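Local atomic coordinates of Cap5O (Staphylococcus aureus, PDB entry 3OJO), a protein that acts as an NAD-dependent UDP-N-acetyl-mannosamine dehydrogenase in the biosynthesis of capsular polysaccharide. Residues P92-N96 and G266-L270; C103-M109 and S129-T135; I179-V183 and E205-A211; D223-A227 and G291-N295. All blocks are in the same frame, centred on the assembly; numbering follows the deposited sequence.

Contact 1: P92-N96 and G266-L270; sequences PTPNN and GGHCL. With NAD (nicotinamide-adenine-dinucleotide), chain J.
Two loops meet here without regular secondary structure. Residues 92-96 run extended; in 266-270 the chain bends at Gly267, whose phi/psi is 46°/-121°. The closest CA pair is Asn95 and Cys269, 6.4 Å apart, and only 157 Å² is buried. Asn95 points toward 266-270: its ND2 packs 3.2 Å from Cys269 CB, but as modelled its OD1 sits unfavourably 3.0 Å from Gly267 O and 3.4 Å from His268 O, with no hydrogen bond between the loops. Thr93 OG1 reaches Cys269 SG at 4.2 Å. Hydrogen bonds go to the cofactor: Thr93 N donates to NAD O3D (2.8 Å), and Thr93 OG1 (chi1 p) is hydrogen-bonded to NAD O2D (2.5 Å), gripping both nicotinamide-ribose hydroxyls. At the cofactor a ribose-binding loop of the Rossmann NAD-binding domain thus meets a central-domain loop, the two joined by the disulfide between Cys269 (chi1 p) and Cys103. The first runs between strand 86-89 and helix 106-115, the second between helices 243-250 and 275-280, with Asn219 of helix 208-238 binding Cys269 O.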
loop_
_atom_site.group_PDB
_atom_site.type_symbol
_atom_site.label_atom_id
_atom_site.label_comp_id
_atom_site.label_asym_id
_atom_site.label_seq_id
_atom_site.Cartn_x
_atom_site.Cartn_y
_atom_site.Cartn_z
ATOM N N PRO B 92 5.118 9.130 26.691
ATOM C CA PRO B 92 5.053 9.369 25.241
ATOM C C PRO B 92 6.336 9.018 24.488
ATOM O O PRO B 92 7.424 8.929 25.064
ATOM C CB PRO B 92 4.720 10.866 25.129
ATOM C CG PRO B 92 4.754 11.406 26.537
ATOM C CD PRO B 92 5.351 10.384 27.430
ATOM N N THR B 93 6.191 8.783 23.190
ATOM C CA THR B 93 7.317 8.502 22.295
ATOM C C THR B 93 7.265 9.578 21.234
ATOM O O THR B 93 6.618 9.394 20.206
ATOM C CB THR B 93 7.328 7.071 21.771
ATOM O OG1 THR B 93 6.132 6.866 21.060
ATOM C CG2 THR B 93 7.447 6.066 22.875
ATOM N N PRO B 94 7.849 10.766 21.532
ATOM C CA PRO B 94 7.777 11.882 20.574
ATOM C C PRO B 94 8.444 11.587 19.231
ATOM O O PRO B 94 9.167 10.591 19.082
ATOM C CB PRO B 94 8.463 13.034 21.325
ATOM C CG PRO B 94 8.528 12.602 22.754
ATOM C CD PRO B 94 8.660 11.135 22.714
ATOM N N ASN B 95 8.150 12.406 18.229
ATOM C CA ASN B 95 8.779 12.160 16.941
ATOM C C ASN B 95 10.112 12.870 16.853
ATOM O O ASN B 95 10.253 14.018 17.294
ATOM C CB ASN B 95 7.847 12.442 15.768
ATOM C CG ASN B 95 7.292 11.165 15.186
ATOM O OD1 ASN B 95 6.097 10.851 15.296
ATOM N ND2 ASN B 95 8.169 10.374 14.594
ATOM N N ASN B 96 11.118 12.138 16.382
ATOM C CA ASN B 96 12.478 12.639 16.233
ATOM C C ASN B 96 12.555 13.645 15.079
ATOM O O ASN B 96 11.828 13.506 14.085
ATOM C CB ASN B 96 13.440 11.472 15.989
ATOM C CG ASN B 96 13.860 10.717 17.221
ATOM O OD1 ASN B 96 14.237 11.295 18.247
ATOM N ND2 ASN B 96 13.946 9.405 17.084
ATOM N N GLY B 266 0.171 13.192 10.231
ATOM C CA GLY B 266 0.639 13.609 11.545
ATOM C C GLY B 266 0.781 12.485 12.542
ATOM O O GLY B 266 0.911 11.329 12.144
ATOM N N GLY B 267 0.759 12.837 13.832
ATOM C CA GLY B 267 0.891 11.928 14.974
ATOM C C GLY B 267 2.001 10.888 14.907
ATOM O O GLY B 267 3.184 11.227 14.802
ATOM N N HIS B 268 1.592 9.609 14.986
ATOM C CA HIS B 268 2.336 8.333 14.943
ATOM C C HIS B 268 3.718 8.292 14.255
ATOM O O HIS B 268 3.975 9.043 13.310
ATOM C CB HIS B 268 1.435 7.248 14.318
ATOM C CG HIS B 268 0.830 7.641 13.000
ATOM N ND1 HIS B 268 -0.397 8.293 12.929
ATOM C CD2 HIS B 268 1.305 7.472 11.744
ATOM C CE1 HIS B 268 -0.623 8.496 11.638
ATOM N NE2 HIS B 268 0.369 8.020 10.886
ATOM N N CYS B 269 4.573 7.345 14.694
ATOM C CA CYS B 269 5.911 7.129 14.151
ATOM C C CYS B 269 6.066 5.751 13.494
ATOM O O CYS B 269 5.342 4.811 13.841
ATOM C CB CYS B 269 6.996 7.421 15.182
ATOM S SG CYS B 269 6.668 6.776 16.847
ATOM N N LEU B 270 6.973 5.653 12.497
ATOM C CA LEU B 270 7.127 4.483 11.625
ATOM C C LEU B 270 8.112 3.367 12.007
ATOM O O LEU B 270 8.848 3.505 12.987
ATOM C CB LEU B 270 7.348 4.934 10.174
ATOM C CG LEU B 270 6.425 5.983 9.612
ATOM C CD1 LEU B 270 6.759 6.235 8.169
ATOM C CD2 LEU B 270 4.952 5.594 9.758
HETATM P PA NAD J . 0.250 11.568 26.891
HETATM O O1A NAD J . 1.105 12.721 26.540
HETATM O O2A NAD J . -1.182 11.935 26.916
HETATM O O5B NAD J . 0.698 11.018 28.334
HETATM C C5B NAD J . 2.048 10.863 28.683
HETATM C C4B NAD J . 2.172 11.173 30.156
HETATM O O4B NAD J . 3.358 10.594 30.656
HETATM C C3B NAD J . 2.216 12.678 30.453
HETATM O O3B NAD J . 1.335 12.969 31.532
HETATM C C2B NAD J . 3.648 12.881 30.933
HETATM O O2B NAD J . 3.789 13.929 31.870
HETATM C C1B NAD J . 3.989 11.525 31.525
HETATM N N9A NAD J . 5.443 11.304 31.544
HETATM C C8A NAD J . 6.335 11.668 30.559
HETATM N N7A NAD J . 7.558 11.195 30.885
HETATM C C5A NAD J . 7.451 10.543 32.068
HETATM C C6A NAD J . 8.398 9.892 32.861
HETATM N N6A NAD J . 9.667 9.852 32.440
HETATM N N1A NAD J . 7.996 9.296 34.053
HETATM C C2A NAD J . 6.668 9.335 34.447
HETATM N N3A NAD J . 5.737 9.985 33.660
HETATM C C4A NAD J . 6.122 10.579 32.490
HETATM O O3 NAD J . 0.567 10.360 25.860
HETATM P PN NAD J . -0.442 9.146 25.570
HETATM O O1N NAD J . -1.424 9.611 24.558
HETATM O O2N NAD J . -0.905 8.565 26.855
HETATM O O5D NAD J . 0.485 8.096 24.825
HETATM C C5D NAD J . 1.776 7.794 25.288
HETATM C C4D NAD J . 2.465 6.954 24.217
HETATM O O4D NAD J . 1.743 5.753 23.995
HETATM C C3D NAD J . 2.485 7.602 22.832
HETATM O O3D NAD J . 3.412 8.655 22.642
HETATM C C2D NAD J . 2.796 6.390 21.990
HETATM O O2D NAD J . 4.102 5.964 22.280
HETATM C C1D NAD J . 1.888 5.357 22.638
HETATM N N1N NAD J . 0.617 5.356 21.878
HETATM C C2N NAD J . -0.475 6.099 22.269
HETATM C C3N NAD J . -1.642 6.086 21.490
HETATM C C7N NAD J . -2.956 6.509 22.086
HETATM O O7N NAD J . -4.081 5.684 21.850
HETATM N N7N NAD J . -3.039 7.647 22.788
HETATM C C4N NAD J . -1.676 5.344 20.300
HETATM C C5N NAD J . -0.556 4.624 19.888
HETATM C C6N NAD J . 0.588 4.658 20.688
#

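Contact 2: C103-M109 and S129-T135; sequences CDISLVM and STIAPKT. With NAD (nicotinamide-adenine-dinucleotide), chain J.
Segment 103-109 comes out of a loop into helix 106-115, with Asp104 OD2 accepting from Ser106 OG (2.7 Å) and, weakly, from Ser106 N (3.3 Å). Against it lies the loop 129-135, the nearest CA pairs being Val108-Ser129, Ile105-Ile131 and Cys103-Ala132 (7.5, 6.5 and 6.3 Å). Ser129 offers its CB to Val108 CG2 at 4.0 Å, while its OG turns to Val91 O. Thr130 does two jobs: its N donates to NAD O2D (2.9 Å), and its CG2 packs 3.7 Å from Cys103 SG, half of the disulfide to Cys269. Ile131, chi1 p, sets CG2 4.2 Å from Ile105 CG2 and 4.4 Å from Val108 CG2. Ala132 presents its N 4.3 Å from Ile105 CG2 and opens a type II turn over Pro133 and Lys134 (phi/psi 80°/12°) to Thr135. Thr135 closes the turn on Ala132 O, weakly from N (3.3 Å) and firmly from OG1 (2.7 Å), and also meets Ile105 CG2 through OG1 (4.0 Å) and Met109 CE through CG2 (3.7 Å). Apolar side chains thus wedge a helix start against the loop just beyond the C-terminal end of strand 124-127, where the amide of Thr130 holds the nicotinamide ribose, as in Rossmann-type dinucleotide sites.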
loop_
_atom_site.group_PDB
_atom_site.type_symbol
_atom_site.label_atom_id
_atom_site.label_comp_id
_atom_site.label_asym_id
_atom_site.label_seq_id
_atom_site.Cartn_x
_atom_site.Cartn_y
_atom_site.Cartn_z
ATOM N N CYS B 103 10.562 6.963 16.092
ATOM C CA CYS B 103 10.035 7.122 17.442
ATOM C C CYS B 103 11.185 7.478 18.356
ATOM O O CYS B 103 12.267 6.881 18.260
ATOM C CB CYS B 103 9.356 5.843 17.922
ATOM S SG CYS B 103 7.985 5.246 16.894
ATOM N N ASP B 104 10.954 8.428 19.251
ATOM C CA ASP B 104 11.958 8.785 20.234
ATOM C C ASP B 104 11.714 7.933 21.495
ATOM O O ASP B 104 10.669 8.079 22.133
ATOM C CB ASP B 104 11.912 10.295 20.518
ATOM C CG ASP B 104 12.945 10.804 21.498
ATOM O OD1 ASP B 104 12.719 11.886 22.083
ATOM O OD2 ASP B 104 13.970 10.110 21.698
ATOM N N ILE B 105 12.660 7.012 21.824
ATOM C CA ILE B 105 12.568 6.116 22.989
ATOM C C ILE B 105 13.125 6.712 24.288
ATOM O O ILE B 105 13.191 6.008 25.295
ATOM C CB ILE B 105 13.162 4.718 22.726
ATOM C CG1 ILE B 105 14.685 4.775 22.455
ATOM C CG2 ILE B 105 12.326 3.862 21.759
ATOM C CD1 ILE B 105 15.479 3.567 22.876
ATOM N N SER B 106 13.555 7.985 24.254
ATOM C CA SER B 106 14.162 8.698 25.390
ATOM C C SER B 106 13.316 8.761 26.650
ATOM O O SER B 106 13.861 8.573 27.729
ATOM C CB SER B 106 14.591 10.098 24.973
ATOM O OG SER B 106 15.503 10.015 23.894
ATOM N N LEU B 107 11.992 9.018 26.530
ATOM C CA LEU B 107 11.123 9.094 27.714
ATOM C C LEU B 107 10.882 7.717 28.312
ATOM O O LEU B 107 10.734 7.591 29.528
ATOM C CB LEU B 107 9.812 9.861 27.473
ATOM C CG LEU B 107 9.887 11.197 26.695
ATOM C CD1 LEU B 107 8.560 11.887 26.705
ATOM C CD2 LEU B 107 10.869 12.148 27.298
ATOM N N VAL B 108 10.896 6.682 27.454
ATOM C CA VAL B 108 10.770 5.271 27.833
ATOM C C VAL B 108 12.030 4.823 28.613
ATOM O O VAL B 108 11.930 4.067 29.566
ATOM C CB VAL B 108 10.535 4.384 26.585
ATOM C CG1 VAL B 108 10.345 2.926 26.979
ATOM C CG2 VAL B 108 9.353 4.879 25.779
ATOM N N MET B 109 13.201 5.273 28.184
ATOM C CA MET B 109 14.459 4.941 28.826
ATOM C C MET B 109 14.622 5.717 30.142
ATOM O O MET B 109 15.031 5.134 31.146
ATOM C CB MET B 109 15.633 5.089 27.855
ATOM C CG MET B 109 15.582 4.103 26.678
ATOM S SD MET B 109 15.363 2.369 27.158
ATOM C CE MET B 109 14.246 1.893 26.039
ATOM N N SER B 129 4.013 1.856 25.489
ATOM C CA SER B 129 4.395 2.939 24.588
ATOM C C SER B 129 4.882 2.388 23.248
ATOM O O SER B 129 5.387 1.262 23.181
ATOM C CB SER B 129 5.533 3.744 25.220
ATOM O OG SER B 129 5.180 4.211 26.509
ATOM N N THR B 130 4.785 3.197 22.197
ATOM C CA THR B 130 5.252 2.792 20.876
ATOM C C THR B 130 6.750 2.733 20.880
ATOM O O THR B 130 7.396 3.707 21.272
ATOM C CB THR B 130 4.681 3.706 19.795
ATOM O OG1 THR B 130 3.259 3.564 19.850
ATOM C CG2 THR B 130 5.193 3.346 18.398
ATOM N N ILE B 131 7.317 1.584 20.499
ATOM C CA ILE B 131 8.768 1.438 20.479
ATOM C C ILE B 131 9.283 0.917 19.158
ATOM O O ILE B 131 8.612 0.099 18.515
ATOM C CB ILE B 131 9.307 0.665 21.706
ATOM C CG1 ILE B 131 8.759 -0.764 21.761
ATOM C CG2 ILE B 131 9.095 1.459 23.013
ATOM C CD1 ILE B 131 9.183 -1.542 22.929
ATOM N N ALA B 132 10.489 1.374 18.765
ATOM C CA ALA B 132 11.151 0.940 17.533
ATOM C C ALA B 132 11.505 -0.532 17.654
ATOM O O ALA B 132 11.743 -0.998 18.771
ATOM C CB ALA B 132 12.400 1.769 17.278
ATOM N N PRO B 133 11.523 -1.309 16.549
ATOM C CA PRO B 133 11.863 -2.735 16.676
ATOM C C PRO B 133 13.252 -2.928 17.259
ATOM O O PRO B 133 14.159 -2.129 17.002
ATOM C CB PRO B 133 11.731 -3.264 15.248
ATOM C CG PRO B 133 10.865 -2.277 14.562
ATOM C CD PRO B 133 11.275 -0.957 15.136
ATOM N N LYS B 134 13.368 -3.942 18.123
ATOM C CA LYS B 134 14.581 -4.330 18.849
ATOM C C LYS B 134 14.908 -3.509 20.103
ATOM O O LYS B 134 15.984 -3.674 20.664
ATOM C CB LYS B 134 15.778 -4.614 17.913
ATOM C CG LYS B 134 15.484 -5.801 16.993
ATOM C CD LYS B 134 16.700 -6.535 16.628
ATOM C CE LYS B 134 17.267 -7.527 17.608
ATOM N NZ LYS B 134 18.262 -8.345 16.866
ATOM N N THR B 135 13.947 -2.684 20.584
ATOM C CA THR B 135 14.073 -1.874 21.805
ATOM C C THR B 135 14.098 -2.784 23.033
ATOM O O THR B 135 14.927 -2.598 23.926
ATOM C CB THR B 135 12.930 -0.852 21.895
ATOM O OG1 THR B 135 13.077 0.084 20.833
ATOM C CG2 THR B 135 12.875 -0.113 23.238
HETATM P PA NAD J . 0.250 11.568 26.891
HETATM O O1A NAD J . 1.105 12.721 26.540
HETATM O O2A NAD J . -1.182 11.935 26.916
HETATM O O5B NAD J . 0.698 11.018 28.334
HETATM C C5B NAD J . 2.048 10.863 28.683
HETATM C C4B NAD J . 2.172 11.173 30.156
HETATM O O4B NAD J . 3.358 10.594 30.656
HETATM C C3B NAD J . 2.216 12.678 30.453
HETATM O O3B NAD J . 1.335 12.969 31.532
HETATM C C2B NAD J . 3.648 12.881 30.933
HETATM O O2B NAD J . 3.789 13.929 31.870
HETATM C C1B NAD J . 3.989 11.525 31.525
HETATM N N9A NAD J . 5.443 11.304 31.544
HETATM C C8A NAD J . 6.335 11.668 30.559
HETATM N N7A NAD J . 7.558 11.195 30.885
HETATM C C5A NAD J . 7.451 10.543 32.068
HETATM C C6A NAD J . 8.398 9.892 32.861
HETATM N N6A NAD J . 9.667 9.852 32.440
HETATM N N1A NAD J . 7.996 9.296 34.053
HETATM C C2A NAD J . 6.668 9.335 34.447
HETATM N N3A NAD J . 5.737 9.985 33.660
HETATM C C4A NAD J . 6.122 10.579 32.490
HETATM O O3 NAD J . 0.567 10.360 25.860
HETATM P PN NAD J . -0.442 9.146 25.570
HETATM O O1N NAD J . -1.424 9.611 24.558
HETATM O O2N NAD J . -0.905 8.565 26.855
HETATM O O5D NAD J . 0.485 8.096 24.825
HETATM C C5D NAD J . 1.776 7.794 25.288
HETATM C C4D NAD J . 2.465 6.954 24.217
HETATM O O4D NAD J . 1.743 5.753 23.995
HETATM C C3D NAD J . 2.485 7.602 22.832
HETATM O O3D NAD J . 3.412 8.655 22.642
HETATM C C2D NAD J . 2.796 6.390 21.990
HETATM O O2D NAD J . 4.102 5.964 22.280
HETATM C C1D NAD J . 1.888 5.357 22.638
HETATM N N1N NAD J . 0.617 5.356 21.878
HETATM C C2N NAD J . -0.475 6.099 22.269
HETATM C C3N NAD J . -1.642 6.086 21.490
HETATM C C7N NAD J . -2.956 6.509 22.086
HETATM O O7N NAD J . -4.081 5.684 21.850
HETATM N N7N NAD J . -3.039 7.647 22.788
HETATM C C4N NAD J . -1.676 5.344 20.300
HETATM C C5N NAD J . -0.556 4.624 19.888
HETATM C C6N NAD J . 0.588 4.658 20.688
#

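Contact 3: I179-V183 and E205-A211; sequences IIGGV and ETDARTA
Strands 179-182 and 205-207 run parallel, their axes 4.5 Å apart at closest and inclined by 37°. In register are Ile180 with Glu205, Gly181 with Thr206 and Gly182 with Asp207. The rungs are Thr206 N to Ile180 O (3.1 Å), Gly182 N to Thr206 O (3.1 Å) and Ala208 N to Gly182 O (2.9 Å), the last already in the helix. Ile179 (chi1 m, chi2 t) puts CG2 3.6 Å from Ala211 CB and 3.7 Å from CG2 of Thr206, whose chi1 is t. A CB on Gly181 would come 2.5 Å from Ala211 CB; its absence lets the helix sit close, with Gly181 CA 3.8 Å from that methyl. Val183 CG2 touches Ala208 CB at 4.1 Å. Asp207, chi1 p, is the N-cap: its OD1 takes Thr210 OG1 at 2.6 Å and, weakly, Thr210 N at 3.3 Å. Glu205 (chi1 m, chi2 t) carries its carboxylate to Lys192. Helix 185-195 connects the two strands, making a beta-alpha-beta unit at the edge of the Rossmann-like sheet, from which helix 208-238 departs.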
loop_
_atom_site.group_PDB
_atom_site.type_symbol
_atom_site.label_atom_id
_atom_site.label_comp_id
_atom_site.label_asym_id
_atom_site.label_seq_id
_atom_site.Cartn_x
_atom_site.Cartn_y
_atom_site.Cartn_z
ATOM N N ILE B 179 -1.811 -7.808 21.697
ATOM C CA ILE B 179 -0.558 -8.439 21.338
ATOM C C ILE B 179 0.341 -8.462 22.591
ATOM O O ILE B 179 0.600 -7.411 23.183
ATOM C CB ILE B 179 0.107 -7.737 20.122
ATOM C CG1 ILE B 179 -0.757 -7.891 18.849
ATOM C CG2 ILE B 179 1.538 -8.237 19.902
ATOM C CD1 ILE B 179 -0.343 -7.067 17.720
ATOM N N ILE B 180 0.789 -9.677 23.001
ATOM C CA ILE B 180 1.679 -9.871 24.142
ATOM C C ILE B 180 3.007 -10.305 23.541
ATOM O O ILE B 180 3.132 -11.458 23.118
ATOM C CB ILE B 180 1.133 -10.920 25.182
ATOM C CG1 ILE B 180 -0.374 -10.711 25.576
ATOM C CG2 ILE B 180 2.073 -11.097 26.399
ATOM C CD1 ILE B 180 -0.733 -9.492 26.380
ATOM N N GLY B 181 3.959 -9.369 23.469
ATOM C CA GLY B 181 5.291 -9.604 22.936
ATOM C C GLY B 181 6.323 -9.772 24.031
ATOM O O GLY B 181 6.871 -8.781 24.522
ATOM N N GLY B 182 6.588 -11.026 24.414
ATOM C CA GLY B 182 7.576 -11.349 25.437
ATOM C C GLY B 182 8.970 -11.542 24.866
ATOM O O GLY B 182 9.123 -11.967 23.717
ATOM N N VAL B 183 10.003 -11.224 25.670
ATOM C CA VAL B 183 11.402 -11.394 25.256
ATOM C C VAL B 183 11.710 -12.897 25.241
ATOM O O VAL B 183 12.455 -13.367 24.375
ATOM C CB VAL B 183 12.381 -10.572 26.138
ATOM C CG1 VAL B 183 13.841 -10.837 25.768
ATOM C CG2 VAL B 183 12.081 -9.095 26.023
ATOM N N GLU B 205 -0.122 -14.220 21.315
ATOM C CA GLU B 205 1.182 -14.516 21.881
ATOM C C GLU B 205 2.227 -14.480 20.805
ATOM O O GLU B 205 2.081 -15.141 19.779
ATOM C CB GLU B 205 1.195 -15.895 22.551
ATOM C CG GLU B 205 0.233 -16.031 23.720
ATOM C CD GLU B 205 0.137 -17.439 24.267
ATOM O OE1 GLU B 205 1.142 -18.183 24.169
ATOM O OE2 GLU B 205 -0.951 -17.803 24.773
ATOM N N THR B 206 3.307 -13.732 21.056
ATOM C CA THR B 206 4.429 -13.591 20.131
ATOM C C THR B 206 5.644 -13.081 20.877
ATOM O O THR B 206 5.540 -12.833 22.068
ATOM C CB THR B 206 4.034 -12.733 18.896
ATOM O OG1 THR B 206 5.167 -12.657 18.050
ATOM C CG2 THR B 206 3.552 -11.318 19.252
ATOM N N ASP B 207 6.784 -12.933 20.198
ATOM C CA ASP B 207 7.966 -12.367 20.829
ATOM C C ASP B 207 7.971 -10.825 20.664
ATOM O O ASP B 207 7.282 -10.281 19.791
ATOM C CB ASP B 207 9.272 -13.043 20.346
ATOM C CG ASP B 207 9.624 -12.827 18.878
ATOM O OD1 ASP B 207 8.782 -12.262 18.140
ATOM O OD2 ASP B 207 10.774 -13.149 18.492
ATOM N N ALA B 208 8.712 -10.142 21.541
ATOM C CA ALA B 208 8.809 -8.691 21.610
ATOM C C ALA B 208 9.126 -8.019 20.264
ATOM O O ALA B 208 8.431 -7.070 19.903
ATOM C CB ALA B 208 9.804 -8.278 22.682
ATOM N N ARG B 209 10.102 -8.540 19.504
ATOM C CA ARG B 209 10.480 -8.001 18.195
ATOM C C ARG B 209 9.337 -8.044 17.158
ATOM O O ARG B 209 9.216 -7.112 16.373
ATOM C CB ARG B 209 11.789 -8.639 17.667
ATOM C CG ARG B 209 11.685 -10.126 17.243
ATOM C CD ARG B 209 13.043 -10.705 16.899
ATOM N NE ARG B 209 13.872 -10.916 18.094
ATOM C CZ ARG B 209 15.198 -11.048 18.087
ATOM N NH1 ARG B 209 15.869 -11.016 16.948
ATOM N NH2 ARG B 209 15.858 -11.208 19.219
ATOM N N THR B 210 8.498 -9.100 17.180
ATOM C CA THR B 210 7.357 -9.265 16.285
ATOM C C THR B 210 6.260 -8.270 16.638
ATOM O O THR B 210 5.664 -7.695 15.731
ATOM C CB THR B 210 6.892 -10.731 16.241
ATOM O OG1 THR B 210 7.976 -11.531 15.768
ATOM C CG2 THR B 210 5.671 -10.950 15.321
ATOM N N ALA B 211 6.028 -8.052 17.945
ATOM C CA ALA B 211 5.049 -7.105 18.465
ATOM C C ALA B 211 5.435 -5.662 18.068
ATOM O O ALA B 211 4.560 -4.855 17.712
ATOM C CB ALA B 211 4.974 -7.222 19.996
#

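Contact 4: D223-A227 and G291-N295; sequences DVNIA and GREIN
Ala227, Asp223 and Asn295 bury most surface where helix 223-227 crosses helix 291-295, with an angle of 53° between their directions and 8.4 Å between axes at closest. Ala227 points its CB toward the partner helix: CB lies 3.3 Å from Gly291 O and 4.2 Å from Ile294 CB, and its carbonyl O is 3.5 Å from Ile294 CG2. Gly291 lies on the side turned to 223-227, though a CB there would still fit. These are turns of two long helices, 208-238 and 286-312, of the mostly helical central domain; 208-238 also meets the second subunit, where Asn225 is hydrogen-bonded to Asn225 of that chain and Ala227 packs on its Leu287. Asn295 (chi1 m) points toward 223-227, donating from ND2 to Asp223 O at 3.1 Å and resting OD1 3.3 Å from Ala227 CA. Asp223, chi1 t, reaches Arg292 in a salt bridge of two weak hydrogen bonds, Arg292 NE to Asp223 OD2 at 3.3 Å and Arg292 NH2 to Asp223 OD1 at 3.4 Å. The CB of Arg292 points away, and chi2 near -91° with chi3 p folds the end back; NH1 goes to Asn296, while Asp223 OD1 has a further salt-bridge partner in Arg101.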
loop_
_atom_site.group_PDB
_atom_site.type_symbol
_atom_site.label_atom_id
_atom_site.label_comp_id
_atom_site.label_asym_id
_atom_site.label_seq_id
_atom_site.Cartn_x
_atom_site.Cartn_y
_atom_site.Cartn_z
ATOM N N ASP B 223 1.138 4.971 5.843
ATOM C CA ASP B 223 1.861 6.164 5.411
ATOM C C ASP B 223 2.246 6.119 3.945
ATOM O O ASP B 223 2.036 7.098 3.243
ATOM C CB ASP B 223 3.082 6.437 6.321
ATOM C CG ASP B 223 3.671 7.833 6.188
ATOM O OD1 ASP B 223 3.063 8.783 6.697
ATOM O OD2 ASP B 223 4.748 7.966 5.592
ATOM N N VAL B 224 2.799 4.980 3.486
ATOM C CA VAL B 224 3.219 4.725 2.120
ATOM C C VAL B 224 1.989 4.801 1.177
ATOM O O VAL B 224 2.084 5.353 0.061
ATOM C CB VAL B 224 3.983 3.370 2.028
ATOM C CG1 VAL B 224 4.218 2.962 0.565
ATOM C CG2 VAL B 224 5.325 3.403 2.794
ATOM N N ASN B 225 0.836 4.255 1.637
ATOM C CA ASN B 225 -0.392 4.259 0.851
ATOM C C ASN B 225 -1.048 5.650 0.735
ATOM O O ASN B 225 -1.585 6.005 -0.327
ATOM C CB ASN B 225 -1.337 3.168 1.301
ATOM C CG ASN B 225 -0.993 1.865 0.653
ATOM O OD1 ASN B 225 -0.282 1.035 1.214
ATOM N ND2 ASN B 225 -1.370 1.720 -0.599
ATOM N N ILE B 226 -0.935 6.449 1.804
ATOM C CA ILE B 226 -1.405 7.824 1.824
ATOM C C ILE B 226 -0.505 8.636 0.881
ATOM O O ILE B 226 -1.026 9.401 0.082
ATOM C CB ILE B 226 -1.506 8.404 3.256
ATOM C CG1 ILE B 226 -2.694 7.740 4.017
ATOM C CG2 ILE B 226 -1.653 9.935 3.208
ATOM C CD1 ILE B 226 -2.831 8.196 5.550
ATOM N N ALA B 227 0.831 8.413 0.930
ATOM C CA ALA B 227 1.817 9.040 0.029
ATOM C C ALA B 227 1.447 8.732 -1.438
ATOM O O ALA B 227 1.461 9.634 -2.275
ATOM C CB ALA B 227 3.212 8.516 0.339
ATOM N N GLY B 291 7.904 8.066 0.832
ATOM C CA GLY B 291 6.544 8.213 1.333
ATOM C C GLY B 291 6.398 9.366 2.307
ATOM O O GLY B 291 5.422 10.101 2.263
ATOM N N ARG B 292 7.382 9.519 3.186
ATOM C CA ARG B 292 7.488 10.560 4.209
ATOM C C ARG B 292 7.729 11.932 3.550
ATOM O O ARG B 292 7.091 12.924 3.923
ATOM C CB ARG B 292 8.634 10.216 5.179
ATOM C CG ARG B 292 8.268 9.198 6.260
ATOM C CD ARG B 292 7.745 9.862 7.518
ATOM N NE ARG B 292 6.329 10.243 7.407
ATOM C CZ ARG B 292 5.882 11.495 7.313
ATOM N NH1 ARG B 292 6.731 12.515 7.339
ATOM N NH2 ARG B 292 4.584 11.735 7.190
ATOM N N GLU B 293 8.618 11.961 2.537
ATOM C CA GLU B 293 8.942 13.153 1.754
ATOM C C GLU B 293 7.698 13.705 1.073
ATOM O O GLU B 293 7.467 14.918 1.145
ATOM C CB GLU B 293 10.028 12.852 0.709
ATOM C CG GLU B 293 11.436 12.711 1.287
ATOM C CD GLU B 293 12.521 12.112 0.402
ATOM O OE1 GLU B 293 13.610 11.809 0.940
ATOM O OE2 GLU B 293 12.296 11.955 -0.822
ATOM N N ILE B 294 6.873 12.807 0.447
ATOM C CA ILE B 294 5.624 13.146 -0.240
ATOM C C ILE B 294 4.626 13.691 0.754
ATOM O O ILE B 294 4.075 14.762 0.521
ATOM C CB ILE B 294 5.060 11.981 -1.125
ATOM C CG1 ILE B 294 6.036 11.613 -2.261
ATOM C CG2 ILE B 294 3.695 12.322 -1.717
ATOM C CD1 ILE B 294 6.005 10.178 -2.644
ATOM N N ASN B 295 4.458 13.009 1.894
ATOM C CA ASN B 295 3.542 13.442 2.951
ATOM C C ASN B 295 3.923 14.774 3.594
ATOM O O ASN B 295 3.034 15.583 3.901
ATOM C CB ASN B 295 3.271 12.335 3.972
ATOM C CG ASN B 295 2.528 11.157 3.380
ATOM O OD1 ASN B 295 1.792 11.273 2.397
ATOM N ND2 ASN B 295 2.710 9.988 3.953
#

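How the contacts relate
Contacts 2 and 4 are the buried ones, yet built differently: contact 2 is apolar packing beside a cofactor, whereas contact 4 is a helix crossing with a buried ion pair. Contacts 1 and 3 are only partly buried, the first a small loop meeting, the second backbone hydrogen bonding at a sheet edge. Contacts 1 and 2 adjoin: the Cys103-Cys269 disulfide ties them, and both reach NAD O2D, through Thr93 and Thr130. Leu270 of contact 1 packs on Asp223 and Arg292 of contact 4. Contacts 3 and 4 share helix 208-238, about 27 Å apart between centres, and with contact 2 they touch the second subunit, which contact 1 does not.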